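Local coordinates for protein LEC-6 (Caenorhabditis elegans, PDB 3VV1) that binds galactosides as a galectin, with a preference for saccharides containing fucose, at residues Leu73-Arg78 with Ile121-Asn126; Phe114-Gly119 with Thr137-Val142. All coordinates share one frame; numbering follows the deposited sequence.

Contact 1: Leu73-Arg78 with Ile121-Asn126. With GAL (beta-D-galactopyranose), chain C; FUC (alpha-L-fucopyranose), chain B.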
ATOM      1  N   LEU A  73      -2.213  14.715 -14.479  1.00  8.92           N
ATOM      2  CA  LEU A  73      -3.596  15.167 -14.492  1.00  8.26           C
ATOM      3  C   LEU A  73      -3.918  15.971 -13.272  1.00  8.24           C
ATOM      4  O   LEU A  73      -3.653  15.536 -12.130  1.00  8.88           O
ATOM      5  CB  LEU A  73      -4.546  13.963 -14.566  1.00  8.77           C
ATOM      6  CG  LEU A  73      -6.036  14.296 -14.366  1.00  7.49           C
ATOM      7  CD1 LEU A  73      -6.624  15.233 -15.438  1.00 10.42           C
ATOM      8  CD2 LEU A  73      -6.847  13.023 -14.346  1.00  9.35           C
ATOM      9  N   HIS A  74      -4.439  17.193 -13.509  1.00  8.75           N
ATOM     10  CA  HIS A  74      -4.964  18.042 -12.451  1.00  9.04           C
ATOM     11  C   HIS A  74      -6.444  18.047 -12.735  1.00  8.44           C
ATOM     12  O   HIS A  74      -6.884  18.546 -13.775  1.00  9.05           O
ATOM     13  CB  HIS A  74      -4.334  19.447 -12.638  1.00  9.54           C
ATOM     14  CG  HIS A  74      -4.998  20.559 -11.833  1.00  8.94           C
ATOM     15  ND1 HIS A  74      -4.732  20.748 -10.513  1.00  9.95           N
ATOM     16  CD2 HIS A  74      -5.840  21.600 -12.212  1.00 10.42           C
ATOM     17  CE1 HIS A  74      -5.357  21.863 -10.060  1.00 12.08           C
ATOM     18  NE2 HIS A  74      -6.065  22.381 -11.103  1.00 11.14           N
ATOM     19  N   PHE A  75      -7.229  17.482 -11.823  1.00  8.11           N
ATOM     20  CA  PHE A  75      -8.700  17.394 -11.952  1.00  7.58           C
ATOM     21  C   PHE A  75      -9.267  18.404 -10.946  1.00  8.99           C
ATOM     22  O   PHE A  75      -9.086  18.235  -9.728  1.00  9.25           O
ATOM     23  CB  PHE A  75      -9.114  15.945 -11.600  1.00  8.72           C
ATOM     24  CG  PHE A  75     -10.609  15.759 -11.488  1.00  9.03           C
ATOM     25  CD1 PHE A  75     -11.356  15.373 -12.615  1.00  9.04           C
ATOM     26  CD2 PHE A  75     -11.292  15.953 -10.254  1.00  9.18           C
ATOM     27  CE1 PHE A  75     -12.727  15.175 -12.543  1.00  9.92           C
ATOM     28  CE2 PHE A  75     -12.686  15.760 -10.209  1.00 10.52           C
ATOM     29  CZ  PHE A  75     -13.390  15.354 -11.319  1.00 11.26           C
ATOM     30  N   ASN A  76      -9.873  19.480 -11.428  1.00  9.03           N
ATOM     31  CA  ASN A  76     -10.221  20.606 -10.514  1.00  9.41           C
ATOM     32  C   ASN A  76     -11.729  20.865 -10.574  1.00  9.73           C
ATOM     33  O   ASN A  76     -12.257  21.301 -11.589  1.00 11.32           O
ATOM     34  CB  ASN A  76      -9.451  21.811 -11.020  1.00 11.42           C
ATOM     35  CG  ASN A  76      -9.450  23.035 -10.061  1.00 11.23           C
ATOM     36  OD1 ASN A  76      -9.153  24.140 -10.514  1.00 12.83           O
ATOM     37  ND2 ASN A  76      -9.696  22.849  -8.751  1.00 11.53           N
ATOM     38  N   ALA A  77     -12.409  20.554  -9.495  1.00 10.37           N
ATOM     39  CA  ALA A  77     -13.814  20.893  -9.360  1.00  9.82           C
ATOM     40  C   ALA A  77     -13.904  22.354  -8.914  1.00 11.97           C
ATOM     41  O   ALA A  77     -13.314  22.721  -7.915  1.00 12.03           O
ATOM     42  CB  ALA A  77     -14.437  19.974  -8.276  1.00 10.19           C
ATOM     43  N   ARG A  78     -14.692  23.162  -9.624  1.00 12.54           N
ATOM     44  CA  ARG A  78     -14.802  24.605  -9.344  1.00 12.97           C
ATOM     45  C   ARG A  78     -16.279  24.967  -9.115  1.00 15.44           C
ATOM     46  O   ARG A  78     -17.076  25.073 -10.069  1.00 16.82           O
ATOM     47  CB  ARG A  78     -14.226  25.402 -10.542  1.00 14.51           C
ATOM     48  CG  ARG A  78     -12.765  25.052 -10.828  1.00 13.18           C
ATOM     49  CD  ARG A  78     -12.256  25.969 -11.927  1.00 13.26           C
ATOM     50  NE  ARG A  78     -10.821  25.765 -12.134  1.00 14.98           N
ATOM     51  CZ  ARG A  78     -10.090  26.488 -12.980  1.00 14.84           C
ATOM     52  NH1 ARG A  78     -10.674  27.457 -13.715  1.00 17.62           N
ATOM     53  NH2 ARG A  78      -8.784  26.269 -13.094  1.00 15.27           N
ATOM     54  N   ILE A 121      -6.956   8.512 -19.284  1.00  9.97           N
ATOM     55  CA  ILE A 121      -7.408   8.366 -17.899  1.00  9.83           C
ATOM     56  C   ILE A 121      -8.922   8.606 -17.952  1.00 10.13           C
ATOM     57  O   ILE A 121      -9.371   9.716 -18.240  1.00 12.06           O
ATOM     58  CB  ILE A 121      -6.669   9.357 -16.966  1.00 10.26           C
ATOM     59  CG1 ILE A 121      -5.141   9.044 -17.020  1.00 10.55           C
ATOM     60  CG2 ILE A 121      -7.277   9.235 -15.530  1.00 11.84           C
ATOM     61  CD1 ILE A 121      -4.285  10.089 -16.330  1.00 12.72           C
ATOM     62  N   SER A 122      -9.684   7.558 -17.639  1.00  8.91           N
ATOM     63  CA  SER A 122     -11.163   7.576 -17.688  1.00  9.81           C
ATOM     64  C   SER A 122     -11.593   7.942 -16.249  1.00  9.48           C
ATOM     65  O   SER A 122     -11.028   7.459 -15.252  1.00 10.27           O
ATOM     66  CB  SER A 122     -11.726   6.183 -18.051  1.00 12.98           C
ATOM     67  OG  SER A 122     -11.375   5.951 -19.407  1.00 16.45           O
ATOM     68  N   ILE A 123     -12.621   8.769 -16.129  1.00  9.17           N
ATOM     69  CA  ILE A 123     -13.052   9.320 -14.833  1.00  8.69           C
ATOM     70  C   ILE A 123     -14.527   8.989 -14.657  1.00  8.70           C
ATOM     71  O   ILE A 123     -15.308   9.254 -15.574  1.00 10.30           O
ATOM     72  CB  ILE A 123     -12.832  10.846 -14.790  1.00  8.99           C
ATOM     73  CG1 ILE A 123     -11.362  11.200 -15.141  1.00 10.00           C
ATOM     74  CG2 ILE A 123     -13.189  11.379 -13.386  1.00 10.04           C
ATOM     75  CD1 ILE A 123     -11.236  12.691 -15.424  1.00 10.20           C
ATOM     76  N   PHE A 124     -14.880   8.394 -13.491  1.00  8.28           N
ATOM     77  CA  PHE A 124     -16.251   7.999 -13.180  1.00  9.12           C
ATOM     78  C   PHE A 124     -16.717   8.645 -11.915  1.00  9.02           C
ATOM     79  O   PHE A 124     -15.950   8.794 -10.986  1.00  9.59           O
ATOM     80  CB  PHE A 124     -16.293   6.456 -13.007  1.00  9.50           C
ATOM     81  CG  PHE A 124     -15.809   5.714 -14.235  1.00 10.35           C
ATOM     82  CD1 PHE A 124     -14.424   5.626 -14.489  1.00 10.41           C
ATOM     83  CD2 PHE A 124     -16.716   5.209 -15.169  1.00 11.47           C
ATOM     84  CE1 PHE A 124     -13.968   4.973 -15.643  1.00 11.51           C
ATOM     85  CE2 PHE A 124     -16.260   4.551 -16.365  1.00 12.31           C
ATOM     86  CZ  PHE A 124     -14.878   4.450 -16.551  1.00 14.62           C
ATOM     87  N   VAL A 125     -18.002   9.012 -11.890  1.00  8.70           N
ATOM     88  CA  VAL A 125     -18.595   9.582 -10.680  1.00  9.89           C
ATOM     89  C   VAL A 125     -19.782   8.696 -10.336  1.00 10.80           C
ATOM     90  O   VAL A 125     -20.681   8.511 -11.183  1.00 11.27           O
ATOM     91  CB  VAL A 125     -19.028  11.032 -10.937  1.00  9.51           C
ATOM     92  CG1 VAL A 125     -19.735  11.585  -9.680  1.00 12.60           C
ATOM     93  CG2 VAL A 125     -17.793  11.880 -11.229  1.00 11.39           C
ATOM     94  N   ASN A 126     -19.781   8.073  -9.156  1.00  9.94           N
ATOM     95  CA  ASN A 126     -20.921   7.230  -8.746  1.00 11.77           C
ATOM     96  C   ASN A 126     -21.194   6.134  -9.765  1.00 11.35           C
ATOM     97  O   ASN A 126     -22.339   5.828 -10.130  1.00 13.78           O
ATOM     98  CB  ASN A 126     -22.193   8.065  -8.363  1.00 13.09           C
ATOM     99  CG  ASN A 126     -21.989   8.894  -7.097  1.00 13.38           C
ATOM    100  OD1 ASN A 126     -20.985   8.754  -6.427  1.00 12.74           O
ATOM    101  ND2 ASN A 126     -22.953   9.690  -6.739  1.00 18.05           N
TER
HETATM  102  C1  GAL C   2      -5.651  28.064 -13.169  1.00 18.10           C
HETATM  103  C2  GAL C   2      -5.703  27.785 -11.636  1.00 17.60           C
HETATM  104  C3  GAL C   2      -4.829  26.638 -11.295  1.00 16.32           C
HETATM  105  C4  GAL C   2      -5.198  25.435 -12.177  1.00 15.07           C
HETATM  106  C5  GAL C   2      -5.150  25.869 -13.650  1.00 15.95           C
HETATM  107  C6  GAL C   2      -5.497  24.694 -14.595  1.00 14.44           C
HETATM  108  O2  GAL C   2      -5.255  28.941 -10.964  1.00 21.79           O
HETATM  109  O3  GAL C   2      -5.053  26.252  -9.911  1.00 17.75           O
HETATM  110  O4  GAL C   2      -6.518  24.958 -11.830  1.00 14.00           O
HETATM  111  O5  GAL C   2      -6.054  26.891 -13.881  1.00 14.91           O
HETATM  112  O6  GAL C   2      -5.439  25.161 -15.956  1.00 15.82           O
HETATM  113  C1  FUC B   1      -8.641  31.566 -13.816  1.00 35.91           C
HETATM  114  C2  FUC B   1      -9.197  30.231 -14.488  1.00 26.92           C
HETATM  115  C3  FUC B   1      -8.127  29.580 -15.423  1.00 23.49           C
HETATM  116  C4  FUC B   1      -6.677  29.639 -14.865  1.00 22.93           C
HETATM  117  C5  FUC B   1      -6.188  31.099 -14.827  1.00 27.81           C
HETATM  118  C6  FUC B   1      -4.791  31.062 -14.238  1.00 31.79           C
HETATM  119  O1  FUC B   1      -9.512  32.661 -14.059  1.00 51.85           O
HETATM  120  O2  FUC B   1     -10.612  30.303 -15.106  1.00 30.97           O
HETATM  121  O3  FUC B   1      -8.523  28.259 -15.501  1.00 19.56           O
HETATM  122  O4  FUC B   1      -6.627  29.048 -13.466  1.00 20.20           O
HETATM  123  O5  FUC B   1      -7.114  31.846 -13.946  1.00 38.81           O
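Leu73 meets Ile121 and Phe75 meets Ile123 in the core of the galectin beta-sandwich, where strands 71-78 and 120-125 belong to the two opposed antiparallel sheets. The spacing supports this reading: Leu73 CA and Ile121 CA lie 8.5 Å apart, too far for backbone pairing, and the link is made by side chains alone. Leu73 and Ile121 run past each other in opposite directions, and the touching atoms are CD2 of Leu73 and CG2 of Ile121, 4.0 Å apart. The second pair crosses at a slant. Phe75 has its ring anti to the backbone N (chi1 171°), and the CD1-CE1 side of the ring comes obliquely to Ile123: CD1 of Phe75 is 3.9 Å from Ile123 CD1, and CE1 of Phe75 is 3.9 Å from Ile123 CG2. Both branches of the isoleucine are therefore used. Phe130, on strand 128-134, touches both of these side chains and extends the apolar layer.

His74, Asn76 and Arg78 leave the same strand on the opposite side and form part of the glycan pocket. His74 NE2 is hydrogen-bonded to galactose O4 at 2.7 Å, with the hydroxyl at the ring's edge. The extended chain of Arg78 brings its guanidinium edge-on to both sugars, NH2 to galactose O4 and NH1 to fucose O3, while Glu81 forms a salt bridge to NH1 and Glu97 and Asn87 hold the galactose as well. Asn76 probably helps to set the arginine in place, from beside the galactose: Arg78 NE donates to Asn76 OD1 at 2.8 Å (N-H...O 162°), the oxygen lying near the guanidinium plane but the nitrogen standing 52° above the carbonyl plane of Asn76.

Contact 2: Phe114-Gly119 with Thr137-Val142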
ATOM      1  N   PHE A 114     -10.596   7.137 -11.016  1.00  8.91           N
ATOM      2  CA  PHE A 114      -9.759   7.392 -12.179  1.00  8.39           C
ATOM      3  C   PHE A 114      -9.186   6.012 -12.587  1.00  9.03           C
ATOM      4  O   PHE A 114      -8.727   5.237 -11.739  1.00 11.04           O
ATOM      5  CB  PHE A 114      -8.573   8.274 -11.769  1.00  8.83           C
ATOM      6  CG  PHE A 114      -8.981   9.654 -11.243  1.00  8.41           C
ATOM      7  CD1 PHE A 114      -9.382   9.821  -9.913  1.00  9.38           C
ATOM      8  CD2 PHE A 114      -9.069  10.757 -12.120  1.00  8.06           C
ATOM      9  CE1 PHE A 114      -9.828  11.100  -9.438  1.00  9.38           C
ATOM     10  CE2 PHE A 114      -9.446  12.038 -11.646  1.00  9.25           C
ATOM     11  CZ  PHE A 114      -9.824  12.194 -10.299  1.00  9.16           C
ATOM     12  N   VAL A 115      -9.150   5.766 -13.888  1.00  9.57           N
ATOM     13  CA  VAL A 115      -8.637   4.468 -14.403  1.00  9.67           C
ATOM     14  C   VAL A 115      -7.698   4.813 -15.539  1.00 10.29           C
ATOM     15  O   VAL A 115      -8.100   5.503 -16.494  1.00 10.90           O
ATOM     16  CB  VAL A 115      -9.736   3.539 -14.941  1.00 11.49           C
ATOM     17  CG1 VAL A 115      -9.106   2.153 -15.308  1.00 15.44           C
ATOM     18  CG2 VAL A 115     -10.821   3.385 -13.882  1.00 15.25           C
ATOM     19  N   SER A 116      -6.448   4.364 -15.473  1.00 10.95           N
ATOM     20  CA  SER A 116      -5.451   4.760 -16.480  1.00 10.30           C
ATOM     21  C   SER A 116      -4.993   3.612 -17.316  1.00 12.64           C
ATOM     22  O   SER A 116      -4.462   2.635 -16.792  1.00 15.29           O
ATOM     23  CB  SER A 116      -4.204   5.260 -15.760  1.00 12.86           C
ATOM     24  OG  SER A 116      -3.264   5.649 -16.739  1.00 14.95           O
ATOM     25  N   ASN A 117      -5.170   3.728 -18.617  1.00 14.92           N
ATOM     26  CA  ASN A 117      -4.712   2.684 -19.533  1.00 18.93           C
ATOM     27  C   ASN A 117      -4.593   3.214 -20.937  1.00 17.41           C
ATOM     28  O   ASN A 117      -5.503   3.983 -21.385  1.00 17.48           O
ATOM     29  CB  ASN A 117      -5.659   1.542 -19.574  1.00 24.92           C
ATOM     30  CG  ASN A 117      -4.933   0.213 -19.813  1.00 29.37           C
ATOM     31  OD1 ASN A 117      -3.805   0.114 -20.376  1.00 38.81           O
ATOM     32  ND2 ASN A 117      -5.565  -0.813 -19.296  1.00 37.54           N
ATOM     33  N   GLY A 118      -3.469   2.866 -21.562  1.00 18.42           N
ATOM     34  CA  GLY A 118      -3.238   3.179 -22.982  1.00 20.90           C
ATOM     35  C   GLY A 118      -3.269   4.670 -23.230  1.00 19.68           C
ATOM     36  O   GLY A 118      -3.677   5.123 -24.324  1.00 22.72           O
ATOM     37  N   GLY A 119      -2.842   5.431 -22.234  1.00 15.48           N
ATOM     38  CA  GLY A 119      -2.702   6.870 -22.371  1.00 16.16           C
ATOM     39  C   GLY A 119      -4.005   7.641 -22.151  1.00 13.39           C
ATOM     40  O   GLY A 119      -4.045   8.867 -22.371  1.00 13.66           O
ATOM     41  N   THR A 137       1.710  13.402 -20.926  1.00 15.23           N
ATOM     42  CA  THR A 137       3.005  12.955 -20.347  1.00 16.04           C
ATOM     43  C   THR A 137       2.704  11.548 -19.786  1.00 15.14           C
ATOM     44  O   THR A 137       1.585  11.335 -19.337  1.00 14.10           O
ATOM     45  CB  THR A 137       3.418  13.937 -19.219  1.00 16.70           C
ATOM     46  OG1 THR A 137       3.637  15.229 -19.834  1.00 20.10           O
ATOM     47  CG2 THR A 137       4.708  13.504 -18.648  1.00 18.58           C
ATOM     48  N   PRO A 138       3.686  10.595 -19.816  1.00 14.53           N
ATOM     49  CA  PRO A 138       3.330   9.237 -19.431  1.00 14.40           C
ATOM     50  C   PRO A 138       2.909   9.103 -17.968  1.00 13.69           C
ATOM     51  O   PRO A 138       3.640   9.523 -17.019  1.00 16.19           O
ATOM     52  CB  PRO A 138       4.624   8.434 -19.680  1.00 16.46           C
ATOM     53  CG  PRO A 138       5.246   9.171 -20.831  1.00 18.55           C
ATOM     54  CD  PRO A 138       4.997  10.635 -20.484  1.00 16.28           C
ATOM     55  N   SER A 139       1.765   8.475 -17.764  1.00 14.91           N
ATOM     56  CA  SER A 139       1.282   8.205 -16.400  1.00 13.14           C
ATOM     57  C   SER A 139       2.064   7.102 -15.695  1.00 13.29           C
ATOM     58  O   SER A 139       1.971   6.975 -14.462  1.00 13.61           O
ATOM     59  CB  SER A 139      -0.204   7.900 -16.381  1.00 13.75           C
ATOM     60  OG  SER A 139      -0.511   6.832 -17.276  1.00 14.62           O
ATOM     61  N   HIS A 140       2.874   6.327 -16.418  1.00 14.69           N
ATOM     62  CA  HIS A 140       3.838   5.391 -15.719  1.00 15.14           C
ATOM     63  C   HIS A 140       4.778   6.094 -14.734  1.00 16.18           C
ATOM     64  O   HIS A 140       5.213   5.478 -13.760  1.00 17.07           O
ATOM     65  CB  HIS A 140       4.638   4.441 -16.631  1.00 16.52           C
ATOM     66  CG  HIS A 140       5.547   5.134 -17.590  1.00 20.03           C
ATOM     67  ND1 HIS A 140       6.639   5.880 -17.196  1.00 22.91           N
ATOM     68  CD2 HIS A 140       5.597   5.081 -18.990  1.00 19.58           C
ATOM     69  CE1 HIS A 140       7.283   6.334 -18.280  1.00 20.70           C
ATOM     70  NE2 HIS A 140       6.657   5.844 -19.379  1.00 23.31           N
ATOM     71  N   GLY A 141       5.002   7.402 -14.932  1.00 15.35           N
ATOM     72  CA  GLY A 141       5.954   8.116 -14.065  1.00 17.75           C
ATOM     73  C   GLY A 141       5.296   8.706 -12.830  1.00 15.62           C
ATOM     74  O   GLY A 141       5.994   9.268 -11.990  1.00 18.45           O
ATOM     75  N   VAL A 142       3.979   8.562 -12.683  1.00 14.05           N
ATOM     76  CA  VAL A 142       3.293   9.131 -11.522  1.00 12.82           C
ATOM     77  C   VAL A 142       3.859   8.534 -10.256  1.00 14.18           C
ATOM     78  O   VAL A 142       4.051   7.299 -10.146  1.00 14.62           O
ATOM     79  CB  VAL A 142       1.774   8.927 -11.638  1.00 11.49           C
ATOM     80  CG1 VAL A 142       1.059   9.209 -10.308  1.00 11.51           C
ATOM     81  CG2 VAL A 142       1.234   9.852 -12.715  1.00 14.05           C
TER
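A tight beta-hairpin at one end of the galectin sandwich faces the loop that passes from strand 128-134 of one sheet to strand 144-149 of the other, and the two meet at Ser116 and Ser139. The hairpin joins strands 110-117 and 120-125 through Gly118 and Gly119, whose backbone torsions (both phi positive, psi near 30° and then near 0°) fit a two-residue type I' turn. Across from it, residues 139-141 make a short 3-10 turn, as two backbone bonds testify: Gly141 N to Pro138 O at 3.3 Å and Val142 N to Ser139 O at 3.1 Å.

Contact rests on two hydroxymethyl groups. In each serine CB is directed to the opposing segment, and Ser116 OG comes to 3.0 Å from Ser139 OG. The approach is mainly oxygen to oxygen, since Ser139 CB stays 3.8 Å from Ser116 OG. Ser139 OG, between its backbone N and carbonyl carbon (chi1 55°), lies where it reaches both Ser116 OG and Glu135 OE1.

Both serines are buried, and each hydroxyl has a partner beyond the pair. Ser116 OG is hydrogen-bonded to the carbonyl oxygen of Phe42, to which Ser139 OG also makes a weak bond, while Ser139 OG is held by Glu135 OE1, four residues earlier in the chain. The hairpin is tied to that same residue through a backbone bond between Gly119 and Glu135. A small polar cluster thus gathers the hairpin, the inter-sheet loop and the Phe42 region at this end of the sandwich, away from the glycan pocket. Farther out on the loop, the exposed His140 ring has one face over Pro138, whose CB lies 3.3 Å above the ring plane, offset toward the rim.

In the fold
Contact 1 lies about 6 Å from the centre of the chain and contact 2 about 12 Å, measured centre to centre. Both are buried where they touch, but contact 1 is apolar and covers 189 Å², against 64 Å² for the polar meeting of contact 2, whose surrounding turns reach solvent. They share a sheet: strands 110-117 and 120-125 are neighbours, with Ser122 N 2.8 Å from Val115 O, a probable hydrogen bond. Phe114 carries the core of contact 1 into the strand of contact 2, its CZ lying 3.8 Å from Phe75 CG in an edge-to-face pair. Contact 1 joins the sheets face to face; contact 2 joins a hairpin to the loop linking them.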